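Local coordinates for oxidoreductase, NAD-binding/iron-sulfur cluster-binding protein (Nitratireductor pacificus pht-3B, PDB 6ZXU) that acts as a catabolic reductive dehalogenase, probably removing halogen from organohalides at a bound cobalamin, with two [4Fe-4S] clusters likely to supply the electrons, at residues R36-G41 / Y432-G437; K334-M339 / E645-V650; R399-M404 / I490-L495. All blocks are in the same frame, centred on the assembly; numbering follows the deposited sequence.

Interaction 1: R36-G41 / Y432-G437; sequences RPNHLG and YETMEG
The Asn-38 side chain points at helix 432-437 and brings its amide nitrogen against two successive residues, Glu-433 and Thr-434. Asn-38 ND2 lies 3.9 Å from Glu-433 CB and 4.1 Å from Thr-434 OG1, so the approach is by van der Waals contact and no hydrogen bond joins the two segments. Toward the amide, Glu-433 presents its CB: the planes of the Asn-38 amide and the Glu-433 carboxylate stand 73° apart, and the two polar groups do not meet. The Glu-433 CG sits beside its own backbone N (chi1 -80°) and the chain bends again at chi2, which carries the carboxylate away to accept a hydrogen bond at OE1 from Asn-33 ND2. Thr-434 crosses Asn-38 at about a right angle; its hydroxyl is already bonded to Trp-640 NE1. Asn-38 opens a short 3-10 turn, in which Leu-40 N bonds Pro-37 O at 3.2 Å and Gly-41 N bonds Asn-38 O at 3.1 Å, while the helix opposite follows strand 422-429 of a four-stranded antiparallel sheet. Helix 103-116 touches both partners, through Ala-112 on Asn-38 and Phe-116 on Thr-434. The Thr-434 side chain is about 12 Å from the bound cobalamin, so the contact does not touch the cofactor. Within 36-41 the extended Arg-36 side chain runs to the end of the segment, where its NE donates to Gly-41 O at 2.9 Å with an N-H...O angle of 171°, the oxygen lying in the guanidinium plane; NH2 adds a weak bond to the same atom. Leu-40 CB rests 3.4 Å above one face of the Arg-36 guanidinium, near its edge rather than over its centre, and NH1 forms a salt bridge with Glu-46.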
# COMPACT_ATOMS: atom_id res chain seq x y z
N ARG A 36 -8.30 -18.51 9.06
CA ARG A 36 -7.28 -19.01 8.17
C ARG A 36 -5.98 -18.25 8.42
O ARG A 36 -5.91 -17.04 8.19
CB ARG A 36 -7.73 -18.87 6.75
CG ARG A 36 -6.72 -19.32 5.72
CD ARG A 36 -7.35 -19.30 4.36
NE ARG A 36 -6.49 -19.81 3.29
CZ ARG A 36 -6.42 -21.07 2.96
NH1 ARG A 36 -7.15 -21.94 3.60
NH2 ARG A 36 -5.74 -21.45 1.92
N PRO A 37 -4.91 -18.95 8.84
CA PRO A 37 -3.62 -18.27 9.00
C PRO A 37 -3.05 -17.76 7.72
O PRO A 37 -3.24 -18.35 6.66
CB PRO A 37 -2.74 -19.32 9.65
CG PRO A 37 -3.39 -20.60 9.48
CD PRO A 37 -4.86 -20.37 9.22
N ASN A 38 -2.31 -16.65 7.81
CA ASN A 38 -1.82 -15.98 6.62
C ASN A 38 -0.88 -16.80 5.77
O ASN A 38 -0.78 -16.57 4.58
CB ASN A 38 -1.15 -14.69 6.97
CG ASN A 38 -2.11 -13.64 7.42
OD1 ASN A 38 -2.64 -13.69 8.53
ND2 ASN A 38 -2.21 -12.60 6.64
N HIS A 39 -0.16 -17.74 6.37
CA HIS A 39 0.80 -18.53 5.57
C HIS A 39 0.15 -19.44 4.56
O HIS A 39 0.83 -19.90 3.63
CB HIS A 39 1.74 -19.31 6.43
CG HIS A 39 1.10 -20.39 7.21
ND1 HIS A 39 0.63 -20.21 8.48
CD2 HIS A 39 0.90 -21.69 6.91
CE1 HIS A 39 0.10 -21.33 8.92
NE2 HIS A 39 0.27 -22.25 7.99
N LEU A 40 -1.15 -19.66 4.69
CA LEU A 40 -1.87 -20.43 3.72
C LEU A 40 -2.18 -19.70 2.44
O LEU A 40 -2.48 -20.30 1.43
CB LEU A 40 -3.19 -20.98 4.37
CG LEU A 40 -2.99 -21.93 5.55
CD1 LEU A 40 -4.28 -22.50 6.07
CD2 LEU A 40 -2.08 -23.10 5.20
N GLY A 41 -2.14 -18.37 2.50
CA GLY A 41 -2.45 -17.52 1.37
C GLY A 41 -3.95 -17.49 0.99
O GLY A 41 -4.81 -18.13 1.64
N TYR A 432 -6.07 -5.75 4.90
CA TYR A 432 -7.02 -6.05 5.93
C TYR A 432 -6.56 -7.15 6.90
O TYR A 432 -6.66 -7.00 8.12
CB TYR A 432 -8.41 -6.39 5.35
CG TYR A 432 -9.42 -6.76 6.44
CD1 TYR A 432 -9.99 -5.81 7.24
CD2 TYR A 432 -9.73 -8.08 6.70
CE1 TYR A 432 -10.88 -6.14 8.19
CE2 TYR A 432 -10.58 -8.41 7.71
CZ TYR A 432 -11.19 -7.43 8.43
OH TYR A 432 -12.06 -7.81 9.43
N GLU A 433 -6.00 -8.23 6.35
CA GLU A 433 -5.83 -9.45 7.16
C GLU A 433 -4.65 -9.29 8.12
O GLU A 433 -4.78 -9.68 9.28
CB GLU A 433 -5.62 -10.67 6.30
CG GLU A 433 -6.96 -11.21 5.74
CD GLU A 433 -7.56 -10.41 4.53
OE1 GLU A 433 -8.76 -10.70 4.11
OE2 GLU A 433 -6.83 -9.47 4.02
N THR A 434 -3.61 -8.60 7.71
CA THR A 434 -2.53 -8.31 8.61
C THR A 434 -2.98 -7.36 9.73
O THR A 434 -2.72 -7.56 10.91
CB THR A 434 -1.32 -7.75 7.89
OG1 THR A 434 -0.75 -8.76 7.08
CG2 THR A 434 -0.25 -7.27 8.85
N MET A 435 -3.74 -6.32 9.38
CA MET A 435 -4.18 -5.39 10.37
C MET A 435 -5.11 -6.03 11.39
O MET A 435 -5.18 -5.55 12.54
CB MET A 435 -4.87 -4.15 9.68
CG MET A 435 -4.68 -2.86 10.39
SD MET A 435 -5.31 -1.42 9.35
CE MET A 435 -4.09 -1.37 8.02
N GLU A 436 -5.83 -7.07 11.00
CA GLU A 436 -6.70 -7.78 11.93
C GLU A 436 -5.94 -8.41 13.10
O GLU A 436 -6.45 -8.48 14.17
CB GLU A 436 -7.51 -8.88 11.19
CG GLU A 436 -8.84 -8.39 10.63
CD GLU A 436 -9.74 -7.59 11.67
OE1 GLU A 436 -9.81 -6.30 11.62
OE2 GLU A 436 -10.36 -8.25 12.57
N GLY A 437 -4.75 -8.93 12.83
CA GLY A 437 -3.92 -9.55 13.84
C GLY A 437 -3.23 -8.55 14.77
O GLY A 437 -2.76 -8.93 15.80

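Interaction 2: K334-M339 / E645-V650; sequences KKRFPM and EVIDGV
Arg-336 reaches across with an extended side chain to the first strand of a beta hairpin, 645-647, which turns through a type I' beta turn from Ile-647 to Val-650. The tight part is one nitrogen: Arg-336 NH2 gives an almost straight bond (174°) to Glu-645 OE2 at 2.7 Å, a salt bridge, and a second to Val-646 O at 3.0 Å. Both acceptors lie near the guanidinium plane, and the carboxylate is turned only 21° from it. OE2 is approached on its anti side, whereas the donor stands above the Val-646 carbonyl plane. Glu-645 OE1 is held separately by Arg-655 N, and Arg-336 NH1 pairs with Glu-333, the last residue of the preceding helix 328-333. With a leucine in place of Arg-336, the Glu-645 carboxylate would probably lose its partner charge and Val-646 O a direct donor. The looser side faces solvent: exposed Ile-647 lends only CG1, 3.6 Å from Arg-336 NH2 and oblique to the guanidinium, and on the NE side of the guanidinium a water bridges the two segments. This bridging water accepts from Arg-336 NE at 2.8 Å and donates to Val-646 O at 2.8 Å.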
# COMPACT_ATOMS: atom_id res chain seq x y z
N LYS A 334 13.69 10.14 14.74
CA LYS A 334 13.07 10.44 13.47
C LYS A 334 13.47 9.47 12.38
O LYS A 334 12.59 9.01 11.62
CB LYS A 334 13.33 11.89 13.03
CG LYS A 334 13.25 12.24 11.50
CD LYS A 334 11.96 12.03 10.92
CE LYS A 334 11.80 12.59 9.48
NZ LYS A 334 12.74 12.17 8.42
N LYS A 335 14.76 9.17 12.23
CA LYS A 335 15.19 8.30 11.07
C LYS A 335 14.83 6.83 11.36
O LYS A 335 14.59 6.04 10.45
CB LYS A 335 16.71 8.36 10.78
N ARG A 336 14.75 6.49 12.63
CA ARG A 336 14.68 5.06 13.01
C ARG A 336 13.26 4.53 13.11
O ARG A 336 13.03 3.32 12.94
CB ARG A 336 15.30 4.96 14.39
CG ARG A 336 15.50 3.60 14.83
CD ARG A 336 15.98 3.55 16.28
NE ARG A 336 15.78 2.14 16.60
CZ ARG A 336 15.01 1.71 17.60
NH1 ARG A 336 14.38 2.59 18.39
NH2 ARG A 336 14.95 0.39 17.87
N PHE A 337 12.31 5.38 13.47
CA PHE A 337 11.02 4.89 14.00
C PHE A 337 10.22 3.95 13.06
O PHE A 337 9.60 3.02 13.55
CB PHE A 337 10.15 6.02 14.51
CG PHE A 337 9.39 6.74 13.42
CD1 PHE A 337 9.97 7.75 12.73
CD2 PHE A 337 8.09 6.36 13.10
CE1 PHE A 337 9.31 8.44 11.73
CE2 PHE A 337 7.42 7.04 12.10
CZ PHE A 337 8.04 8.05 11.39
N PRO A 338 10.33 4.12 11.74
CA PRO A 338 9.64 3.17 10.91
C PRO A 338 10.49 2.01 10.41
O PRO A 338 10.01 1.19 9.59
CB PRO A 338 9.22 4.04 9.68
CG PRO A 338 10.36 5.02 9.53
CD PRO A 338 10.97 5.18 10.92
N MET A 339 11.71 1.94 10.91
CA MET A 339 12.69 0.95 10.41
C MET A 339 13.25 0.07 11.53
O MET A 339 14.34 -0.43 11.44
CB MET A 339 13.83 1.69 9.72
CG MET A 339 13.40 2.25 8.36
SD MET A 339 13.15 0.96 7.19
CE MET A 339 11.90 1.57 6.03
N GLU A 645 12.93 -6.10 17.10
CA GLU A 645 13.35 -4.71 17.05
C GLU A 645 14.83 -4.73 16.82
O GLU A 645 15.56 -5.33 17.57
CB GLU A 645 12.99 -4.00 18.38
CG GLU A 645 13.53 -2.61 18.47
CD GLU A 645 13.18 -1.89 19.77
OE1 GLU A 645 12.74 -2.51 20.78
OE2 GLU A 645 13.34 -0.64 19.78
N VAL A 646 15.26 -4.06 15.76
CA VAL A 646 16.68 -3.87 15.51
C VAL A 646 17.18 -2.64 16.33
O VAL A 646 16.65 -1.52 16.25
CB VAL A 646 16.94 -3.62 14.05
CG1 VAL A 646 18.37 -3.26 13.80
CG2 VAL A 646 16.52 -4.83 13.24
N ILE A 647 18.16 -2.92 17.17
CA ILE A 647 18.87 -1.93 17.95
C ILE A 647 20.37 -2.10 17.70
O ILE A 647 20.89 -3.18 17.84
CB ILE A 647 18.64 -2.13 19.44
CG1 ILE A 647 17.25 -1.68 19.80
CG2 ILE A 647 19.66 -1.29 20.22
CD1 ILE A 647 16.70 -2.17 21.13
N ASP A 648 21.02 -1.03 17.31
CA ASP A 648 22.49 -1.06 17.11
C ASP A 648 22.83 -2.19 16.09
O ASP A 648 23.80 -2.92 16.21
CB ASP A 648 23.20 -1.24 18.47
N GLY A 649 22.02 -2.30 15.04
CA GLY A 649 22.37 -3.17 13.91
C GLY A 649 22.01 -4.62 14.11
O GLY A 649 22.27 -5.43 13.21
N VAL A 650 21.39 -4.95 15.22
CA VAL A 650 21.03 -6.35 15.51
C VAL A 650 19.60 -6.50 15.89
O VAL A 650 19.10 -5.80 16.78
CB VAL A 650 21.89 -6.93 16.69
CG1 VAL A 650 21.62 -8.42 16.96
CG2 VAL A 650 23.37 -6.75 16.35
O HOH W 1 11.70 1.21 20.08
O HOH W 2 17.04 0.71 14.61

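Interaction 3: R399-M404 / I490-L495; sequences RAEPWM and ILMAGL
Glu-401 OE1 is gripped twice: Trp-403 NE1 donates to it at 2.9 Å from within the same turn, and Arg-305 NE closes a salt bridge on it. The indole N-H arrives from above the carboxylate, 62° out of its plane. The turn 401-404, closed by a bond from Met-404 N to Glu-401 O and containing the 3-10 segment 402-404, lies against the C-terminal end of helix 486-492 on the wall of the cobalamin pocket, where Trp-403, Ile-490 and Leu-491 touch the cofactor. The helix finishes in a Schellman motif at Gly-494, with Leu-495 N bonded to Ile-490 O at 3.1 Å and Gly-494 N to Leu-491 O at 3.2 Å. Across the contact, one residue of the helix, Met-492, meets three side chains of the turn. Its CG packs 3.7 Å from Met-404 CE, the end of a straight methionine chain that comes in obliquely and touches with its methyl alone. The Met-492 chain bends at chi2 (-49°) and again at chi3, which swings its own methyl up to the Trp-403 ring, near the ring plane and at its edge. Glu-401 approaches more loosely, by its carboxylate oxygen OE2, 4.2 Å from Met-492 CG. Inside the turn, Met-404 CG lies over one face of the Trp-403 indole near its rim, and Met-404 SD receives a weak bond from Glu-401 N. Pro-299 and Arg-305 also touch Met-492, and Cys-398 of strand 394-399 packs on it. At the indole edge the nearest approach is Trp-403 CH2 to Met-492 CE, 4.4 Å.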
# COMPACT_ATOMS: atom_id res chain seq x y z
N ARG A 399 -7.17 17.67 -11.77
CA ARG A 399 -6.21 18.75 -12.00
C ARG A 399 -5.32 19.00 -10.79
O ARG A 399 -5.80 19.06 -9.66
CB ARG A 399 -6.97 20.05 -12.33
CG ARG A 399 -7.59 19.93 -13.68
CD ARG A 399 -7.96 21.27 -14.35
NE ARG A 399 -8.14 21.03 -15.80
CZ ARG A 399 -7.18 21.17 -16.73
NH1 ARG A 399 -5.96 21.62 -16.42
NH2 ARG A 399 -7.48 20.93 -18.00
N ALA A 400 -4.05 19.19 -11.04
CA ALA A 400 -3.06 19.52 -10.00
C ALA A 400 -3.08 21.01 -9.78
O ALA A 400 -2.36 21.77 -10.43
CB ALA A 400 -1.66 19.06 -10.43
N GLU A 401 -3.91 21.45 -8.87
CA GLU A 401 -4.07 22.85 -8.62
C GLU A 401 -2.89 23.42 -7.87
O GLU A 401 -2.20 22.70 -7.17
CB GLU A 401 -5.38 23.10 -7.95
CG GLU A 401 -6.53 22.51 -8.73
CD GLU A 401 -7.88 22.82 -8.11
OE1 GLU A 401 -8.10 24.00 -7.76
OE2 GLU A 401 -8.73 21.88 -7.97
N PRO A 402 -2.57 24.69 -8.08
CA PRO A 402 -1.33 25.22 -7.50
C PRO A 402 -1.27 25.11 -6.01
O PRO A 402 -0.18 24.85 -5.45
CB PRO A 402 -1.28 26.73 -7.97
CG PRO A 402 -2.10 26.67 -9.23
CD PRO A 402 -3.20 25.67 -9.01
N TRP A 403 -2.41 25.23 -5.36
CA TRP A 403 -2.39 25.19 -3.91
C TRP A 403 -2.12 23.75 -3.38
O TRP A 403 -2.04 23.59 -2.16
CB TRP A 403 -3.72 25.74 -3.32
CG TRP A 403 -4.94 25.14 -3.93
CD1 TRP A 403 -5.59 25.56 -5.06
CD2 TRP A 403 -5.65 24.01 -3.48
NE1 TRP A 403 -6.67 24.76 -5.30
CE2 TRP A 403 -6.70 23.79 -4.35
CE3 TRP A 403 -5.48 23.11 -2.40
CZ2 TRP A 403 -7.62 22.76 -4.16
CZ3 TRP A 403 -6.39 22.13 -2.23
CH2 TRP A 403 -7.45 21.96 -3.09
N MET A 404 -2.09 22.74 -4.26
CA MET A 404 -1.79 21.33 -3.86
C MET A 404 -0.25 21.07 -3.80
O MET A 404 0.19 20.10 -3.22
CB MET A 404 -2.39 20.35 -4.86
CG MET A 404 -3.92 20.38 -4.93
SD MET A 404 -4.46 19.25 -6.20
CE MET A 404 -6.24 19.34 -6.02
N ILE A 490 -6.44 13.31 -3.48
CA ILE A 490 -7.33 12.17 -3.18
C ILE A 490 -8.79 12.65 -3.18
O ILE A 490 -9.66 12.00 -3.75
CB ILE A 490 -6.99 11.48 -1.85
CG1 ILE A 490 -5.57 10.92 -1.90
CG2 ILE A 490 -7.96 10.37 -1.55
CD1 ILE A 490 -5.05 10.63 -0.49
N LEU A 491 -9.04 13.81 -2.56
CA LEU A 491 -10.42 14.36 -2.50
C LEU A 491 -10.93 14.75 -3.89
O LEU A 491 -12.02 14.35 -4.26
CB LEU A 491 -10.45 15.54 -1.63
CG LEU A 491 -11.84 16.11 -1.44
CD1 LEU A 491 -12.71 15.25 -0.55
CD2 LEU A 491 -11.71 17.51 -0.85
N MET A 492 -10.16 15.53 -4.62
CA MET A 492 -10.57 16.02 -5.97
C MET A 492 -10.66 14.93 -7.03
O MET A 492 -11.48 14.99 -7.92
CB MET A 492 -9.67 17.11 -6.47
CG MET A 492 -9.79 18.45 -5.71
SD MET A 492 -11.54 18.96 -5.52
CE MET A 492 -11.18 19.77 -3.96
N ALA A 493 -9.86 13.88 -6.90
CA ALA A 493 -9.93 12.68 -7.78
C ALA A 493 -11.04 11.74 -7.45
O ALA A 493 -11.22 10.76 -8.15
CB ALA A 493 -8.58 11.96 -7.77
N GLY A 494 -11.87 12.04 -6.42
CA GLY A 494 -12.99 11.24 -6.10
C GLY A 494 -12.62 9.85 -5.60
O GLY A 494 -13.35 8.91 -5.83
N LEU A 495 -11.59 9.78 -4.76
CA LEU A 495 -11.19 8.46 -4.16
C LEU A 495 -11.51 8.36 -2.69
O LEU A 495 -11.50 7.26 -2.17
CB LEU A 495 -9.72 8.16 -4.42
CG LEU A 495 -9.32 8.00 -5.87
CD1 LEU A 495 -7.85 7.85 -5.97
CD2 LEU A 495 -10.03 6.92 -6.58

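Along the chain the six segments run 36-41, 334-339, 399-404, 432-437, 490-495 and 645-650. Interaction 1 therefore crosses both others, while both segments of interaction 3 fall between the two of interaction 2. The centres of interactions 1 and 2 are 25 Å apart, and interaction 3 lies 34 and 35 Å from them; none touches another. Interactions 1 and 3 are on opposite sides of the chain's centre, yet 399-404 and 432-437 follow adjacent strands, 394-399 and 422-429, of one antiparallel sheet. Helix 445-469 touches residues of interactions 1 and 2. Interaction 3 borders the cobalamin; interaction 1 is about 12 Å from it, and interaction 2 lies away from the known sites.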